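Local coordinates for protein LbaCas13a H328A (C2c2) (Lachnospiraceae bacterium NK4A179, PDB 5WLH) that binds a CRISPR guide RNA and, as a Cas13a (C2c2) effector, probably cleaves target RNA under its direction, at residues 83-95 / 171-185. Residues are numbered along the deposited sequence; the frame is centred on the assembly and turned at random.
Sequences ELQWFLSEIVKKI and NKVSEDIIDRIIAKY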
loop_
_atom_site.group_PDB
_atom_site.type_symbol
_atom_site.label_atom_id
_atom_site.label_comp_id
_atom_site.label_asym_id
_atom_site.label_seq_id
_atom_site.Cartn_x
_atom_site.Cartn_y
_atom_site.Cartn_z
ATOM N N GLU A 83 17.561 36.395 -12.712
ATOM C CA GLU A 83 18.551 36.900 -13.659
ATOM C C GLU A 83 19.797 36.019 -13.684
ATOM O O GLU A 83 20.356 35.761 -14.757
ATOM C CB GLU A 83 18.920 38.344 -13.319
ATOM C CG GLU A 83 20.107 38.875 -14.110
ATOM C CD GLU A 83 20.814 40.023 -13.415
ATOM O OE1 GLU A 83 20.185 40.680 -12.554
ATOM O OE2 GLU A 83 21.997 40.270 -13.732
ATOM N N LEU A 84 20.250 35.551 -12.515
ATOM C CA LEU A 84 21.426 34.684 -12.473
ATOM C C LEU A 84 21.065 33.250 -12.834
ATOM O O LEU A 84 21.758 32.620 -13.639
ATOM C CB LEU A 84 22.099 34.764 -11.092
ATOM C CG LEU A 84 23.427 34.054 -10.760
ATOM C CD1 LEU A 84 23.316 32.554 -10.492
ATOM C CD2 LEU A 84 24.404 34.292 -11.900
ATOM N N GLN A 85 19.964 32.733 -12.282
ATOM C CA GLN A 85 19.576 31.353 -12.562
ATOM C C GLN A 85 19.312 31.133 -14.046
ATOM O O GLN A 85 19.472 30.015 -14.549
ATOM C CB GLN A 85 18.345 30.973 -11.735
ATOM C CG GLN A 85 18.655 30.127 -10.502
ATOM C CD GLN A 85 19.446 30.885 -9.446
ATOM O OE1 GLN A 85 19.135 32.032 -9.124
ATOM N NE2 GLN A 85 20.473 30.241 -8.899
ATOM N N TRP A 86 18.921 32.186 -14.762
ATOM C CA TRP A 86 18.727 32.087 -16.202
ATOM C C TRP A 86 20.034 32.302 -16.962
ATOM O O TRP A 86 20.186 31.807 -18.085
ATOM C CB TRP A 86 17.642 33.083 -16.625
ATOM C CG TRP A 86 17.633 33.464 -18.062
ATOM C CD1 TRP A 86 16.849 32.934 -19.044
ATOM C CD2 TRP A 86 18.423 34.483 -18.679
ATOM N NE1 TRP A 86 17.116 33.553 -20.243
ATOM C CE2 TRP A 86 18.079 34.507 -20.045
ATOM C CE3 TRP A 86 19.396 35.371 -18.211
ATOM C CZ2 TRP A 86 18.674 35.385 -20.948
ATOM C CZ3 TRP A 86 19.981 36.242 -19.107
ATOM C CH2 TRP A 86 19.616 36.248 -20.459
ATOM N N PHE A 87 20.993 33.012 -16.357
ATOM C CA PHE A 87 22.322 33.133 -16.953
ATOM C C PHE A 87 23.073 31.805 -16.900
ATOM O O PHE A 87 23.767 31.441 -17.857
ATOM C CB PHE A 87 23.115 34.229 -16.239
ATOM C CG PHE A 87 24.524 34.393 -16.743
ATOM C CD1 PHE A 87 24.772 34.656 -18.078
ATOM C CD2 PHE A 87 25.598 34.287 -15.878
ATOM C CE1 PHE A 87 26.064 34.816 -18.543
ATOM C CE2 PHE A 87 26.894 34.442 -16.335
ATOM C CZ PHE A 87 27.126 34.705 -17.670
ATOM N N LEU A 88 22.954 31.074 -15.786
ATOM C CA LEU A 88 23.529 29.733 -15.714
ATOM C C LEU A 88 22.975 28.839 -16.812
ATOM O O LEU A 88 23.719 28.074 -17.436
ATOM C CB LEU A 88 23.249 29.104 -14.350
ATOM C CG LEU A 88 23.537 29.890 -13.078
ATOM C CD1 LEU A 88 23.019 29.112 -11.880
ATOM C CD2 LEU A 88 25.021 30.157 -12.943
ATOM N N SER A 89 21.664 28.914 -17.054
ATOM C CA SER A 89 21.050 28.063 -18.068
ATOM C C SER A 89 21.560 28.397 -19.461
ATOM O O SER A 89 21.690 27.501 -20.303
ATOM C CB SER A 89 19.528 28.195 -18.017
ATOM O OG SER A 89 18.912 27.244 -18.870
ATOM N N GLU A 90 21.859 29.671 -19.720
ATOM C CA GLU A 90 22.351 30.068 -21.035
ATOM C C GLU A 90 23.779 29.586 -21.258
ATOM O O GLU A 90 24.131 29.162 -22.365
ATOM C CB GLU A 90 22.262 31.588 -21.191
ATOM C CG GLU A 90 22.226 32.068 -22.634
ATOM C CD GLU A 90 20.864 31.884 -23.281
ATOM O OE1 GLU A 90 20.779 31.971 -24.526
ATOM O OE2 GLU A 90 19.881 31.646 -22.548
ATOM N N ILE A 91 24.614 29.644 -20.216
ATOM C CA ILE A 91 25.983 29.144 -20.321
ATOM C C ILE A 91 25.977 27.657 -20.650
ATOM O O ILE A 91 26.707 27.193 -21.537
ATOM C CB ILE A 91 26.761 29.433 -19.024
ATOM C CG1 ILE A 91 26.976 30.935 -18.864
ATOM C CG2 ILE A 91 28.103 28.719 -19.031
ATOM C CD1 ILE A 91 27.687 31.566 -20.043
ATOM N N VAL A 92 25.140 26.889 -19.949
ATOM C CA VAL A 92 25.053 25.452 -20.192
ATOM C C VAL A 92 24.644 25.179 -21.634
ATOM O O VAL A 92 25.242 24.342 -22.321
ATOM C CB VAL A 92 24.078 24.803 -19.193
ATOM C CG1 VAL A 92 23.599 23.463 -19.713
ATOM C CG2 VAL A 92 24.741 24.646 -17.837
ATOM N N LYS A 93 23.633 25.899 -22.124
ATOM C CA LYS A 93 23.118 25.634 -23.463
ATOM C C LYS A 93 24.163 25.914 -24.531
ATOM O O LYS A 93 24.283 25.157 -25.501
ATOM C CB LYS A 93 21.849 26.450 -23.708
ATOM C CG LYS A 93 20.627 25.899 -22.973
ATOM C CD LYS A 93 20.293 24.482 -23.437
ATOM C CE LYS A 93 20.797 23.415 -22.465
ATOM N NZ LYS A 93 21.026 22.095 -23.126
ATOM N N LYS A 94 24.942 26.982 -24.364
ATOM C CA LYS A 94 25.988 27.285 -25.335
ATOM C C LYS A 94 27.075 26.217 -25.325
ATOM O O LYS A 94 27.609 25.855 -26.381
ATOM C CB LYS A 94 26.580 28.665 -25.053
ATOM C CG LYS A 94 25.613 29.812 -25.315
ATOM C CD LYS A 94 26.090 31.107 -24.678
ATOM C CE LYS A 94 25.422 32.323 -25.317
ATOM N NZ LYS A 94 25.996 32.654 -26.658
ATOM N N ILE A 95 27.416 25.699 -24.142
ATOM C CA ILE A 95 28.395 24.620 -24.061
ATOM C C ILE A 95 27.881 23.377 -24.769
ATOM O O ILE A 95 28.657 22.638 -25.392
ATOM C CB ILE A 95 28.741 24.331 -22.586
ATOM C CG1 ILE A 95 29.457 25.528 -21.964
ATOM C CG2 ILE A 95 29.585 23.056 -22.458
ATOM C CD1 ILE A 95 29.854 25.309 -20.520
ATOM N N ASN A 171 31.035 35.304 -22.538
ATOM C CA ASN A 171 30.675 35.922 -21.275
ATOM C C ASN A 171 31.815 35.750 -20.281
ATOM O O ASN A 171 32.682 34.886 -20.435
ATOM C CB ASN A 171 29.382 35.320 -20.703
ATOM C CG ASN A 171 28.285 35.191 -21.747
ATOM O OD1 ASN A 171 28.178 34.173 -22.432
ATOM N ND2 ASN A 171 27.466 36.230 -21.874
ATOM N N LYS A 172 31.809 36.600 -19.260
ATOM C CA LYS A 172 32.750 36.493 -18.153
ATOM C C LYS A 172 32.078 35.689 -17.048
ATOM O O LYS A 172 31.128 36.164 -16.413
ATOM C CB LYS A 172 33.169 37.877 -17.661
ATOM C CG LYS A 172 34.606 37.960 -17.166
ATOM C CD LYS A 172 35.590 37.572 -18.258
ATOM C CE LYS A 172 36.966 38.170 -18.006
ATOM N NZ LYS A 172 37.875 37.981 -19.174
ATOM N N VAL A 173 32.552 34.469 -16.825
ATOM C CA VAL A 173 31.990 33.612 -15.792
ATOM C C VAL A 173 32.901 33.653 -14.576
ATOM O O VAL A 173 34.121 33.832 -14.684
ATOM C CB VAL A 173 31.781 32.165 -16.292
ATOM C CG1 VAL A 173 31.172 32.164 -17.690
ATOM C CG2 VAL A 173 33.076 31.385 -16.257
ATOM N N SER A 174 32.298 33.511 -13.404
ATOM C CA SER A 174 33.021 33.468 -12.144
ATOM C C SER A 174 33.200 32.024 -11.698
ATOM O O SER A 174 32.653 31.092 -12.291
ATOM C CB SER A 174 32.271 34.262 -11.072
ATOM O OG SER A 174 30.966 33.741 -10.882
ATOM N N GLU A 175 33.975 31.846 -10.628
ATOM C CA GLU A 175 34.043 30.534 -9.995
ATOM C C GLU A 175 32.686 30.133 -9.431
ATOM O O GLU A 175 32.294 28.963 -9.510
ATOM C CB GLU A 175 35.103 30.527 -8.893
ATOM C CG GLU A 175 35.426 29.140 -8.373
ATOM C CD GLU A 175 36.098 29.146 -7.017
ATOM O OE1 GLU A 175 37.317 29.399 -6.954
ATOM O OE2 GLU A 175 35.409 28.884 -6.008
ATOM N N ASP A 176 31.949 31.094 -8.863
ATOM C CA ASP A 176 30.650 30.777 -8.275
ATOM C C ASP A 176 29.654 30.340 -9.341
ATOM O O ASP A 176 28.815 29.466 -9.094
ATOM C CB ASP A 176 30.112 31.977 -7.496
ATOM C CG ASP A 176 28.854 31.645 -6.706
ATOM O OD1 ASP A 176 28.908 30.756 -5.827
ATOM O OD2 ASP A 176 27.807 32.270 -6.972
ATOM N N ILE A 177 29.721 30.942 -10.528
ATOM C CA ILE A 177 28.918 30.459 -11.645
ATOM C C ILE A 177 29.286 29.017 -11.973
ATOM O O ILE A 177 28.412 28.172 -12.201
ATOM C CB ILE A 177 29.097 31.378 -12.864
ATOM C CG1 ILE A 177 28.418 32.730 -12.618
ATOM C CG2 ILE A 177 28.558 30.711 -14.118
ATOM C CD1 ILE A 177 28.934 33.834 -13.507
ATOM N N ILE A 178 30.585 28.714 -11.988
ATOM C CA ILE A 178 31.032 27.350 -12.257
ATOM C C ILE A 178 30.535 26.406 -11.168
ATOM O O ILE A 178 30.008 25.321 -11.451
ATOM C CB ILE A 178 32.565 27.316 -12.394
ATOM C CG1 ILE A 178 32.982 27.955 -13.722
ATOM C CG2 ILE A 178 33.083 25.886 -12.273
ATOM C CD1 ILE A 178 34.450 28.321 -13.816
ATOM N N ASP A 179 30.678 26.814 -9.904
ATOM C CA ASP A 179 30.206 25.986 -8.801
ATOM C C ASP A 179 28.706 25.743 -8.894
ATOM O O ASP A 179 28.235 24.630 -8.638
ATOM C CB ASP A 179 30.558 26.636 -7.466
ATOM C CG ASP A 179 31.998 26.406 -7.075
ATOM O OD1 ASP A 179 32.698 25.684 -7.813
ATOM O OD2 ASP A 179 32.429 26.934 -6.026
ATOM N N ARG A 180 27.939 26.770 -9.264
ATOM C CA ARG A 180 26.492 26.609 -9.368
ATOM C C ARG A 180 26.118 25.695 -10.525
ATOM O O ARG A 180 25.218 24.856 -10.393
ATOM C CB ARG A 180 25.828 27.977 -9.525
ATOM C CG ARG A 180 25.585 28.671 -8.199
ATOM C CD ARG A 180 25.445 30.181 -8.343
ATOM N NE ARG A 180 25.521 30.813 -7.031
ATOM C CZ ARG A 180 24.470 31.018 -6.247
ATOM N NH1 ARG A 180 23.260 30.660 -6.657
ATOM N NH2 ARG A 180 24.626 31.583 -5.058
ATOM N N ILE A 181 26.799 25.845 -11.663
ATOM C CA ILE A 181 26.489 25.051 -12.848
ATOM C C ILE A 181 26.785 23.579 -12.604
ATOM O O ILE A 181 26.034 22.694 -13.040
ATOM C CB ILE A 181 27.280 25.581 -14.055
ATOM C CG1 ILE A 181 26.645 26.864 -14.583
ATOM C CG2 ILE A 181 27.353 24.540 -15.145
ATOM C CD1 ILE A 181 27.257 27.346 -15.863
ATOM N N ILE A 182 27.896 23.290 -11.926
ATOM C CA ILE A 182 28.269 21.904 -11.666
ATOM C C ILE A 182 27.238 21.240 -10.763
ATOM O O ILE A 182 26.737 20.152 -11.059
ATOM C CB ILE A 182 29.681 21.844 -11.055
ATOM C CG1 ILE A 182 30.720 22.181 -12.121
ATOM C CG2 ILE A 182 29.935 20.484 -10.438
ATOM C CD1 ILE A 182 32.145 22.230 -11.585
ATOM N N ALA A 183 26.894 21.893 -9.653
ATOM C CA ALA A 183 25.973 21.286 -8.706
ATOM C C ALA A 183 24.571 21.154 -9.283
ATOM O O ALA A 183 23.845 20.217 -8.929
ATOM C CB ALA A 183 25.937 22.101 -7.416
ATOM N N LYS A 184 24.177 22.066 -10.174
ATOM C CA LYS A 184 22.810 22.079 -10.679
ATOM C C LYS A 184 22.638 21.264 -11.956
ATOM O O LYS A 184 21.595 20.628 -12.143
ATOM C CB LYS A 184 22.351 23.518 -10.929
ATOM C CG LYS A 184 20.888 23.630 -11.315
ATOM C CD LYS A 184 20.465 25.076 -11.504
ATOM C CE LYS A 184 20.855 25.924 -10.306
ATOM N NZ LYS A 184 19.917 27.064 -10.095
ATOM N N TYR A 185 23.636 21.258 -12.844
ATOM C CA TYR A 185 23.456 20.691 -14.171
ATOM C C TYR A 185 24.349 19.504 -14.493
ATOM O O TYR A 185 24.130 18.861 -15.524
ATOM C CB TYR A 185 23.673 21.772 -15.241
ATOM C CG TYR A 185 22.687 22.913 -15.143
ATOM C CD1 TYR A 185 21.332 22.705 -15.364
ATOM C CD2 TYR A 185 23.109 24.198 -14.821
ATOM C CE1 TYR A 185 20.422 23.745 -15.271
ATOM C CE2 TYR A 185 22.207 25.245 -14.727
ATOM C CZ TYR A 185 20.865 25.014 -14.954
ATOM O OH TYR A 185 19.965 26.051 -14.862
#
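Leu88 enters helix 175-185 as a knob into a hole formed by Ile177, Arg180, Ile181 and Lys184. Its CB lies 4.0 Å from Tyr185 CE2, at the ring edge. Chi1 (-49°) sets CG beside the backbone N, and chi2 then spreads the methyls. CD1 reaches Arg180 CB at 3.8 Å and nears Lys184 NZ. CD2 meets Ile177 CG2, also at 3.8 Å, and Ile181 CG1. The helix segments cross at -75°, which keeps close packing near the crossing. The Asn171 loop extends it along Phe87 and Ile91. The Phe87 ring takes Ile177 CD1 at its edge, 3.5 Å from CE2. Val92 CG2 packs 3.5 Å from Tyr185 CD2, and Ser89 CB lies near Tyr185 OH. With an alanine here instead of Tyr185, Val92 CG2, Leu88 CB and Ser89 would probably face a gap. Gln85 NE2 and Lys184 NZ, both donors, sit 3.4 Å apart because both turn to Asp358 OD2, NE2 only weakly. Arg180 NE makes a hydrogen-bonded salt bridge to Asp176 OD2 (2.7 Å), from above the carboxylate plane (36° out of it). Its NH2 salt-bridges Asp356. The segments are thus joined mainly by apolar groups, including aliphatic parts of Arg180 and Lys184, whose charges are paired with Asp176, Asp356 and Asp358.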